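Local coordinates for protein 3-polyprenyl-4-hydroxybenzoate decarboxylase and related decarboxylases (PDB 6H6X) that binds prenylated FMN as a UbiD-family enzyme and probably catalyses the reversible decarboxylation of aromatic acids, converting 2-furoic acid to 2,5-furandicarboxylic acid in the carboxylation direction, at residues E339-H342 against E343-K347; T121-A124 against G125-G128; L224-E228 against T229-E233. The protein carries 8 engineered substitutions. One frame throughout, in Å; residues are numbered along the deposited sequence.

Contact 1: E339-H342 against E343-K347; sequences EKKH and EGEAK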
ATOM      1  N   GLU B 339      -2.672 -19.093 -13.311  1.00 47.68           N
ATOM      2  CA  GLU B 339      -1.728 -20.213 -13.190  1.00 51.03           C
ATOM      3  C   GLU B 339      -1.313 -20.435 -14.612  1.00 51.33           C
ATOM      4  O   GLU B 339      -1.984 -21.133 -15.356  1.00 61.14           O
ATOM      5  CB  GLU B 339      -2.382 -21.448 -12.559  1.00 58.11           C
ATOM      6  CG  GLU B 339      -1.450 -22.645 -12.387  1.00 73.09           C
ATOM      7  CD  GLU B 339      -2.203 -23.888 -11.852  1.00 77.77           C
ATOM      8  OE1 GLU B 339      -3.083 -24.385 -12.588  1.00 75.07           O
ATOM      9  OE2 GLU B 339      -1.954 -24.370 -10.707  1.00 79.29           O
ATOM     10  N   LYS B 340      -0.229 -19.797 -15.020  1.00 47.35           N
ATOM     11  CA  LYS B 340       0.085 -19.733 -16.450  1.00 52.34           C
ATOM     12  C   LYS B 340       0.616 -21.093 -16.983  1.00 56.22           C
ATOM     13  O   LYS B 340       1.494 -21.665 -16.360  1.00 57.62           O
ATOM     14  CB  LYS B 340       1.076 -18.597 -16.734  1.00 49.58           C
ATOM     15  CG  LYS B 340       1.488 -18.513 -18.191  1.00 50.41           C
ATOM     16  CD  LYS B 340       2.068 -17.166 -18.585  1.00 56.82           C
ATOM     17  CE  LYS B 340       3.388 -16.912 -17.904  1.00 52.10           C
ATOM     18  NZ  LYS B 340       4.244 -16.074 -18.772  1.00 48.83           N
ATOM     19  N   LYS B 341       0.078 -21.568 -18.116  1.00 60.25           N
ATOM     20  CA  LYS B 341       0.550 -22.797 -18.825  1.00 68.54           C
ATOM     21  C   LYS B 341       1.238 -22.450 -20.145  1.00 68.73           C
ATOM     22  O   LYS B 341       2.226 -23.075 -20.477  1.00 80.74           O
ATOM     23  CB  LYS B 341      -0.584 -23.758 -19.193  1.00 68.05           C
ATOM     24  CG  LYS B 341      -1.621 -24.054 -18.123  1.00 72.93           C
ATOM     25  CD  LYS B 341      -1.246 -25.160 -17.183  1.00 77.94           C
ATOM     26  CE  LYS B 341      -2.512 -25.904 -16.739  1.00 87.96           C
ATOM     27  NZ  LYS B 341      -2.238 -26.908 -15.675  1.00 91.03           N
ATOM     28  N   HIS B 342       0.699 -21.501 -20.909  1.00 67.09           N
ATOM     29  CA  HIS B 342       1.254 -21.127 -22.218  1.00 74.27           C
ATOM     30  C   HIS B 342       1.542 -19.645 -22.233  1.00 71.87           C
ATOM     31  O   HIS B 342       0.776 -18.867 -21.674  1.00 69.46           O
ATOM     32  CB  HIS B 342       0.286 -21.505 -23.352  1.00 73.79           C
ATOM     33  CG  HIS B 342      -0.186 -22.939 -23.286  1.00 94.98           C
ATOM     34  ND1 HIS B 342      -1.408 -23.308 -22.752  1.00 97.12           N
ATOM     35  CD2 HIS B 342       0.417 -24.094 -23.665  1.00 92.22           C
ATOM     36  CE1 HIS B 342      -1.541 -24.622 -22.817  1.00 92.24           C
ATOM     37  NE2 HIS B 342      -0.450 -25.123 -23.369  1.00 96.23           N
ATOM     38  N   GLU B 343       2.629 -19.233 -22.877  1.00 72.84           N
ATOM     39  CA  GLU B 343       2.857 -17.806 -23.060  1.00 79.05           C
ATOM     40  C   GLU B 343       1.677 -17.382 -23.915  1.00 76.77           C
ATOM     41  O   GLU B 343       1.104 -18.218 -24.640  1.00 83.95           O
ATOM     42  CB  GLU B 343       4.191 -17.485 -23.739  1.00 85.62           C
ATOM     43  CG  GLU B 343       4.740 -16.102 -23.351  1.00 93.00           C
ATOM     44  CD  GLU B 343       5.642 -16.085 -22.090  1.00 95.95           C
ATOM     45  OE1 GLU B 343       6.430 -15.117 -21.960  1.00 90.30           O
ATOM     46  OE2 GLU B 343       5.581 -16.995 -21.212  1.00 77.48           O
ATOM     47  N   GLY B 344       1.272 -16.122 -23.796  1.00 66.22           N
ATOM     48  CA  GLY B 344       0.057 -15.652 -24.478  1.00 56.62           C
ATOM     49  C   GLY B 344      -1.185 -15.517 -23.573  1.00 49.00           C
ATOM     50  O   GLY B 344      -2.139 -14.809 -23.930  1.00 43.95           O
ATOM     51  N   GLU B 345      -1.185 -16.200 -22.431  1.00 46.13           N
ATOM     52  CA  GLU B 345      -2.277 -16.093 -21.486  1.00 53.30           C
ATOM     53  C   GLU B 345      -2.436 -14.689 -20.869  1.00 49.30           C
ATOM     54  O   GLU B 345      -3.547 -14.262 -20.662  1.00 44.48           O
ATOM     55  CB  GLU B 345      -2.170 -17.163 -20.411  1.00 54.28           C
ATOM     56  CG  GLU B 345      -2.504 -18.544 -20.955  1.00 59.45           C
ATOM     57  CD  GLU B 345      -2.399 -19.656 -19.915  1.00 71.33           C
ATOM     58  OE1 GLU B 345      -2.430 -19.389 -18.702  1.00 72.35           O
ATOM     59  OE2 GLU B 345      -2.268 -20.832 -20.320  1.00 87.96           O
ATOM     60  N   ALA B 346      -1.329 -13.971 -20.663  1.00 48.88           N
ATOM     61  CA  ALA B 346      -1.376 -12.649 -20.080  1.00 45.27           C
ATOM     62  C   ALA B 346      -2.152 -11.711 -20.980  1.00 42.74           C
ATOM     63  O   ALA B 346      -3.108 -11.080 -20.501  1.00 42.91           O
ATOM     64  CB  ALA B 346       0.023 -12.120 -19.798  1.00 45.41           C
ATOM     65  N   LYS B 347      -1.797 -11.668 -22.259  1.00 35.83           N
ATOM     66  CA  LYS B 347      -2.516 -10.852 -23.258  1.00 43.69           C
ATOM     67  C   LYS B 347      -3.989 -11.161 -23.351  1.00 46.26           C
ATOM     68  O   LYS B 347      -4.814 -10.240 -23.426  1.00 46.75           O
ATOM     69  CB  LYS B 347      -1.886 -10.933 -24.672  1.00 47.98           C
TER

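Contact 2: T121-A124 against G125-G128; sequences THHA and GDAG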
ATOM      1  N   THR B 121     -24.983  15.744   5.581  1.00 53.58           N
ATOM      2  CA  THR B 121     -24.251  16.474   4.535  1.00 53.81           C
ATOM      3  C   THR B 121     -22.827  15.934   4.607  1.00 50.05           C
ATOM      4  O   THR B 121     -22.214  15.896   5.690  1.00 45.62           O
ATOM      5  CB  THR B 121     -24.357  17.988   4.791  1.00 56.76           C
ATOM      6  OG1 THR B 121     -25.744  18.321   4.939  1.00 62.53           O
ATOM      7  CG2 THR B 121     -23.830  18.775   3.657  1.00 55.99           C
ATOM      8  N   HIS B 122     -22.313  15.405   3.494  1.00 53.33           N
ATOM      9  CA  HIS B 122     -21.133  14.544   3.586  1.00 50.45           C
ATOM     10  C   HIS B 122     -19.780  15.291   3.391  1.00 50.82           C
ATOM     11  O   HIS B 122     -18.911  15.250   4.266  1.00 51.55           O
ATOM     12  CB  HIS B 122     -21.277  13.370   2.621  1.00 49.64           C
ATOM     13  CG  HIS B 122     -22.371  12.427   2.996  1.00 50.26           C
ATOM     14  ND1 HIS B 122     -23.668  12.572   2.549  1.00 48.55           N
ATOM     15  CD2 HIS B 122     -22.370  11.353   3.818  1.00 45.92           C
ATOM     16  CE1 HIS B 122     -24.415  11.612   3.073  1.00 51.18           C
ATOM     17  NE2 HIS B 122     -23.653  10.862   3.847  1.00 45.73           N
ATOM     18  N   HIS B 123     -19.605  15.910   2.232  1.00 47.48           N
ATOM     19  CA  HIS B 123     -18.369  16.586   1.849  1.00 56.54           C
ATOM     20  C   HIS B 123     -18.594  18.085   1.639  1.00 61.33           C
ATOM     21  O   HIS B 123     -19.702  18.503   1.346  1.00 55.40           O
ATOM     22  CB  HIS B 123     -17.827  15.939   0.573  1.00 54.40           C
ATOM     23  CG  HIS B 123     -17.327  14.537   0.798  1.00 57.28           C
ATOM     24  ND1 HIS B 123     -18.095  13.432   0.510  1.00 51.62           N
ATOM     25  CD2 HIS B 123     -16.167  14.063   1.329  1.00 55.79           C
ATOM     26  CE1 HIS B 123     -17.400  12.331   0.774  1.00 55.85           C
ATOM     27  NE2 HIS B 123     -16.243  12.686   1.307  1.00 55.39           N
ATOM     28  N   ALA B 124     -17.511  18.861   1.765  1.00 70.70           N
ATOM     29  CA  ALA B 124     -17.478  20.348   1.664  1.00 66.62           C
ATOM     30  C   ALA B 124     -18.234  20.921   0.492  1.00 57.33           C
ATOM     31  O   ALA B 124     -19.106  21.759   0.667  1.00 60.87           O
ATOM     32  CB  ALA B 124     -16.025  20.832   1.586  1.00 73.94           C
ATOM     33  N   GLY B 125     -17.915  20.471  -0.712  1.00 59.18           N
ATOM     34  CA  GLY B 125     -18.619  20.971  -1.909  1.00 63.89           C
ATOM     35  C   GLY B 125     -20.075  20.544  -2.144  1.00 65.01           C
ATOM     36  O   GLY B 125     -20.648  20.924  -3.152  1.00 62.75           O
ATOM     37  N   ASP B 126     -20.666  19.730  -1.261  1.00 71.75           N
ATOM     38  CA  ASP B 126     -22.010  19.159  -1.509  1.00 74.55           C
ATOM     39  C   ASP B 126     -23.107  20.239  -1.440  1.00 73.32           C
ATOM     40  O   ASP B 126     -23.095  21.065  -0.531  1.00 60.80           O
ATOM     41  CB  ASP B 126     -22.357  18.039  -0.485  1.00 70.09           C
ATOM     42  CG  ASP B 126     -21.591  16.712  -0.721  1.00 64.91           C
ATOM     43  OD1 ASP B 126     -20.803  16.543  -1.687  1.00 70.00           O
ATOM     44  OD2 ASP B 126     -21.821  15.810   0.094  1.00 63.79           O
ATOM     45  N   ALA B 127     -24.068  20.184  -2.362  1.00 66.22           N
ATOM     46  CA  ALA B 127     -25.176  21.147  -2.397  1.00 69.32           C
ATOM     47  C   ALA B 127     -26.111  21.162  -1.187  1.00 70.46           C
ATOM     48  O   ALA B 127     -26.756  22.166  -0.928  1.00 67.10           O
ATOM     49  CB  ALA B 127     -26.001  20.921  -3.639  1.00 74.52           C
ATOM     50  N   GLY B 128     -26.205  20.049  -0.472  1.00 70.09           N
ATOM     51  CA  GLY B 128     -26.995  19.981   0.745  1.00 65.33           C
ATOM     52  C   GLY B 128     -26.990  18.544   1.269  1.00 65.41           C
ATOM     53  O   GLY B 128     -26.111  17.757   0.919  1.00 54.70           O
TER
HETATM   54  O   HOH W   1     -20.161  13.447  -1.029  1.00 44.52           O

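Contact 3: L224-E228 against T229-E233; sequences LVKCE and TVDVE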
ATOM      1  N   LEU B 224     -41.366  -9.186   0.975  1.00 37.72           N
ATOM      2  CA  LEU B 224     -41.773  -7.940   0.446  1.00 36.94           C
ATOM      3  C   LEU B 224     -43.166  -7.621   0.895  1.00 42.13           C
ATOM      4  O   LEU B 224     -43.936  -8.511   1.256  1.00 48.88           O
ATOM      5  CB  LEU B 224     -41.748  -7.942  -1.055  1.00 34.38           C
ATOM      6  CG  LEU B 224     -40.422  -8.251  -1.691  1.00 39.03           C
ATOM      7  CD1 LEU B 224     -40.577  -8.151  -3.228  1.00 40.22           C
ATOM      8  CD2 LEU B 224     -39.331  -7.326  -1.191  1.00 40.47           C
ATOM      9  N   VAL B 225     -43.484  -6.333   0.849  1.00 40.35           N
ATOM     10  CA  VAL B 225     -44.802  -5.827   1.148  1.00 44.84           C
ATOM     11  C   VAL B 225     -45.164  -4.728   0.143  1.00 41.20           C
ATOM     12  O   VAL B 225     -44.274  -4.092  -0.436  1.00 43.62           O
ATOM     13  CB  VAL B 225     -44.857  -5.369   2.623  1.00 50.52           C
ATOM     14  CG1 VAL B 225     -43.839  -4.249   2.878  1.00 53.57           C
ATOM     15  CG2 VAL B 225     -46.256  -4.891   2.964  1.00 59.43           C
ATOM     16  N   LYS B 226     -46.454  -4.527  -0.101  1.00 43.72           N
ATOM     17  CA  LYS B 226     -46.920  -3.495  -1.029  1.00 47.41           C
ATOM     18  C   LYS B 226     -46.804  -2.146  -0.377  1.00 48.80           C
ATOM     19  O   LYS B 226     -47.031  -2.026   0.827  1.00 44.06           O
ATOM     20  CB  LYS B 226     -48.405  -3.660  -1.385  1.00 52.25           C
ATOM     21  CG  LYS B 226     -48.791  -4.878  -2.171  1.00 64.57           C
ATOM     22  CD  LYS B 226     -48.145  -5.003  -3.541  1.00 63.11           C
ATOM     23  CE  LYS B 226     -48.731  -4.060  -4.529  1.00 78.56           C
ATOM     24  NZ  LYS B 226     -48.240  -4.475  -5.889  1.00 84.37           N
ATOM     25  N   CYS B 227     -46.506  -1.142  -1.191  1.00 48.66           N
ATOM     26  CA  CYS B 227     -46.491   0.264  -0.768  1.00 62.60           C
ATOM     27  C   CYS B 227     -47.891   0.811  -0.600  1.00 62.08           C
ATOM     28  O   CYS B 227     -48.837   0.305  -1.180  1.00 69.11           O
ATOM     29  CB  CYS B 227     -45.742   1.101  -1.811  1.00 66.67           C
ATOM     30  SG  CYS B 227     -43.944   0.830  -1.707  1.00 66.02           S
ATOM     31  N   GLU B 228     -48.007   1.864   0.187  1.00 65.18           N
ATOM     32  CA  GLU B 228     -49.297   2.535   0.439  1.00 67.12           C
ATOM     33  C   GLU B 228     -49.843   3.284  -0.767  1.00 64.10           C
ATOM     34  O   GLU B 228     -51.017   3.148  -1.076  1.00 68.59           O
ATOM     35  CB  GLU B 228     -49.169   3.549   1.589  1.00 69.79           C
ATOM     36  CG  GLU B 228     -48.751   2.962   2.935  1.00 74.84           C
ATOM     37  CD  GLU B 228     -49.753   1.975   3.488  1.00 83.67           C
ATOM     38  OE1 GLU B 228     -50.935   2.362   3.653  1.00 82.57           O
ATOM     39  OE2 GLU B 228     -49.355   0.813   3.758  1.00 89.92           O
ATOM     40  N   THR B 229     -49.011   4.100  -1.416  1.00 61.98           N
ATOM     41  CA  THR B 229     -49.482   5.090  -2.395  1.00 59.62           C
ATOM     42  C   THR B 229     -49.001   4.846  -3.808  1.00 64.45           C
ATOM     43  O   THR B 229     -49.300   5.630  -4.699  1.00 58.92           O
ATOM     44  CB  THR B 229     -49.021   6.499  -1.982  1.00 68.15           C
ATOM     45  OG1 THR B 229     -47.587   6.586  -1.991  1.00 66.78           O
ATOM     46  CG2 THR B 229     -49.543   6.807  -0.585  1.00 62.54           C
ATOM     47  N   VAL B 230     -48.239   3.769  -4.018  1.00 63.83           N
ATOM     48  CA  VAL B 230     -47.741   3.423  -5.340  1.00 61.11           C
ATOM     49  C   VAL B 230     -47.743   1.918  -5.491  1.00 56.21           C
ATOM     50  O   VAL B 230     -47.666   1.197  -4.506  1.00 55.43           O
ATOM     51  CB  VAL B 230     -46.305   3.972  -5.559  1.00 65.92           C
ATOM     52  CG1 VAL B 230     -46.324   5.496  -5.634  1.00 67.53           C
ATOM     53  CG2 VAL B 230     -45.340   3.490  -4.457  1.00 63.71           C
ATOM     54  N   ASP B 231     -47.779   1.456  -6.730  1.00 59.45           N
ATOM     55  CA  ASP B 231     -47.870   0.028  -7.047  1.00 65.11           C
ATOM     56  C   ASP B 231     -46.465  -0.557  -7.214  1.00 58.45           C
ATOM     57  O   ASP B 231     -46.016  -0.914  -8.310  1.00 53.15           O
ATOM     58  CB  ASP B 231     -48.716  -0.165  -8.317  1.00 79.03           C
ATOM     59  CG  ASP B 231     -49.019  -1.636  -8.608  1.00 84.69           C
ATOM     60  OD1 ASP B 231     -49.066  -2.468  -7.671  1.00 71.71           O
ATOM     61  OD2 ASP B 231     -49.207  -1.945  -9.805  1.00 96.36           O
ATOM     62  N   VAL B 232     -45.782  -0.639  -6.081  1.00 54.12           N
ATOM     63  CA  VAL B 232     -44.396  -1.070  -6.010  1.00 48.83           C
ATOM     64  C   VAL B 232     -44.301  -1.917  -4.740  1.00 46.01           C
ATOM     65  O   VAL B 232     -45.070  -1.734  -3.807  1.00 47.46           O
ATOM     66  CB  VAL B 232     -43.450   0.159  -5.853  1.00 51.26           C
ATOM     67  CG1 VAL B 232     -42.008  -0.243  -5.981  1.00 45.86           C
ATOM     68  CG2 VAL B 232     -43.762   1.257  -6.872  1.00 54.38           C
ATOM     69  N   GLU B 233     -43.329  -2.817  -4.702  1.00 41.76           N
ATOM     70  CA  GLU B 233     -43.065  -3.692  -3.570  1.00 47.63           C
ATOM     71  C   GLU B 233     -41.741  -3.271  -2.896  1.00 47.60           C
ATOM     72  O   GLU B 233     -40.809  -2.819  -3.591  1.00 44.46           O
ATOM     73  CB  GLU B 233     -42.971  -5.152  -4.060  1.00 56.35           C
ATOM     74  CG  GLU B 233     -44.219  -5.672  -4.790  1.00 63.69           C
ATOM     75  CD  GLU B 233     -44.356  -5.150  -6.226  1.00 80.55           C
ATOM     76  OE1 GLU B 233     -43.362  -5.187  -7.025  1.00 96.56           O
ATOM     77  OE2 GLU B 233     -45.447  -4.651  -6.567  1.00 83.23           O
TER

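Contact 1: E339-H342 against E343-K347
Glu345 sets its carboxylate against the backbone N-H groups of Lys341 and His342. His342 N gives its hydrogen to Glu345 OE2 at 3.1 Å, coming from above the carboxylate plane and 68° out of it. Lys341 N adds two weak bonds, 3.3 Å to Glu345 OE2 and 3.4 Å to Glu345 OE1. CG of Glu345 stands beside its own backbone N (chi1 -72°), and the chain runs extended from there to the loop. Thr318 OG1 is hydrogen-bonded to OE1 as well, so the buried carboxylate is held from more than one direction. Residues His342 to Glu345 form a type II beta turn, closed by a weak bond from Glu345 N to His342 O, 3.4 Å. Gly344 takes the third place of the turn with a positive phi and is also the N-cap of the helix. A second tie is a salt bridge between Lys340 and Glu343. Lys340 NZ reaches Glu343 OE2 at 2.9 Å, above the plane of that carboxylate. Lys340 NZ also bonds Thr420 OG1 and Ile421 O, which ties the loop to the segment carrying the calcium ligands Asp418 and Thr420. Lys341 CB lies over one face of the His342 ring, near its rim. The whole forms the surface connection between strand 333-338 and helix 345-356 in the C-terminal domain.

Contact 2: T121-A124 against G125-G128
The carboxylate of Asp126 takes up the N-H groups of His122 and His123, and this is the tight part of the contact. His123 N points almost straight at Asp126 OD2, 3.1 Å away with an angle of 174° at the hydrogen, and meets it from above the carboxylate plane. Asp126 CG stands beside its own backbone N (chi1 -73°), which brings the carboxylate to these N-H groups. His122 N adds a weak bond to the same oxygen at 3.5 Å. The other oxygen, OD1, is bonded by Gly258 N, so both oxygens are used. Asp126 N returns a bond to His123 O at 3.0 Å and closes a type I beta turn from His123 to Asp126. A water at the edge of the His123 ring, in its plane, lies between the two groups, 2.6 Å from His123 ND1 and 3.1 Å from Asp126 OD2. His122 NE2 is held by Thr288 OG1.

The open end is looser: Thr121 CG2 lies 3.7 Å from Gly128 O. At the bend, Ala124 is exposed, although Pro436 of the second subunit touches it. The loop runs from helix 113-116 to strand 130-139, beside strands 252-258 and 264-280, where Tyr264 touches His123, Ala124 and Asp126.

Contact 3: L224-E228 against T229-E233
The backbone doubles back as a beta hairpin, its two arms running nearly antiparallel, with Lys226 and Glu233 as a non-hydrogen-bonded pair. Cys227 N bonds Val232 O at 3.0 Å, nearly along the carbonyl axis. Asp231 is the centre of an inverse gamma turn, which bends the returning arm. Lys226 carries the polar side of the contact. The bends at chi2 and chi3 (-61° and -74°) bring its amine alongside the Asp231 and Glu233 side chains, within reach of both carboxylates. Lys226 NZ lies 2.8 Å from Asp231 OD1, meeting it nearly end-on to the C-O bond, and 2.9 Å from Glu233 OE2. Glu233 OE2 accepts it through its anti lone pair, on the side away from OE1. Glu233 OE1 in turn holds Arg146 and Arg139, so the charge network reaches beyond the hairpin. A methionine in place of Lys226 would probably leave Asp231 OD1 and Glu233 OE2 without their shared cation and Asp231 more at liberty to turn. Next to the salt bridges, Leu224 CD1 touches the CB methylene of Glu233 at 3.9 Å. Cys227 CB packs 3.6 Å from Val230 CG2, and Cys227 SG rests 4.2 Å from Val232 CB. The hairpin joins strands 223-226 and 233-235 of a small three-stranded sheet. Cys227, Val230 and Val232 pack on strand 184-190, and Cys227 and Val230 also reach strand 240-246.

How the contacts relate
The three contacts are local, each within one continuous run of chain, and none touches another. Contacts 2 and 3 share the Rift-related domain, with centres about 32 Å apart. Contact 1 belongs to the C-terminal domain and lies on the other side of the chain's centre, its own centre about 47 Å from that of contact 2 and about 52 Å from that of contact 3. Contact 2 is nearest the cofactor: the His122 side chain is about 8 Å from the prenylated FMN. Contact 3 is more distant, the Val232 side chain being about 14 Å from both the cofactor and the manganese ion. Contact 1 instead neighbours the calcium ion, about 6 Å from the Lys340 side chain.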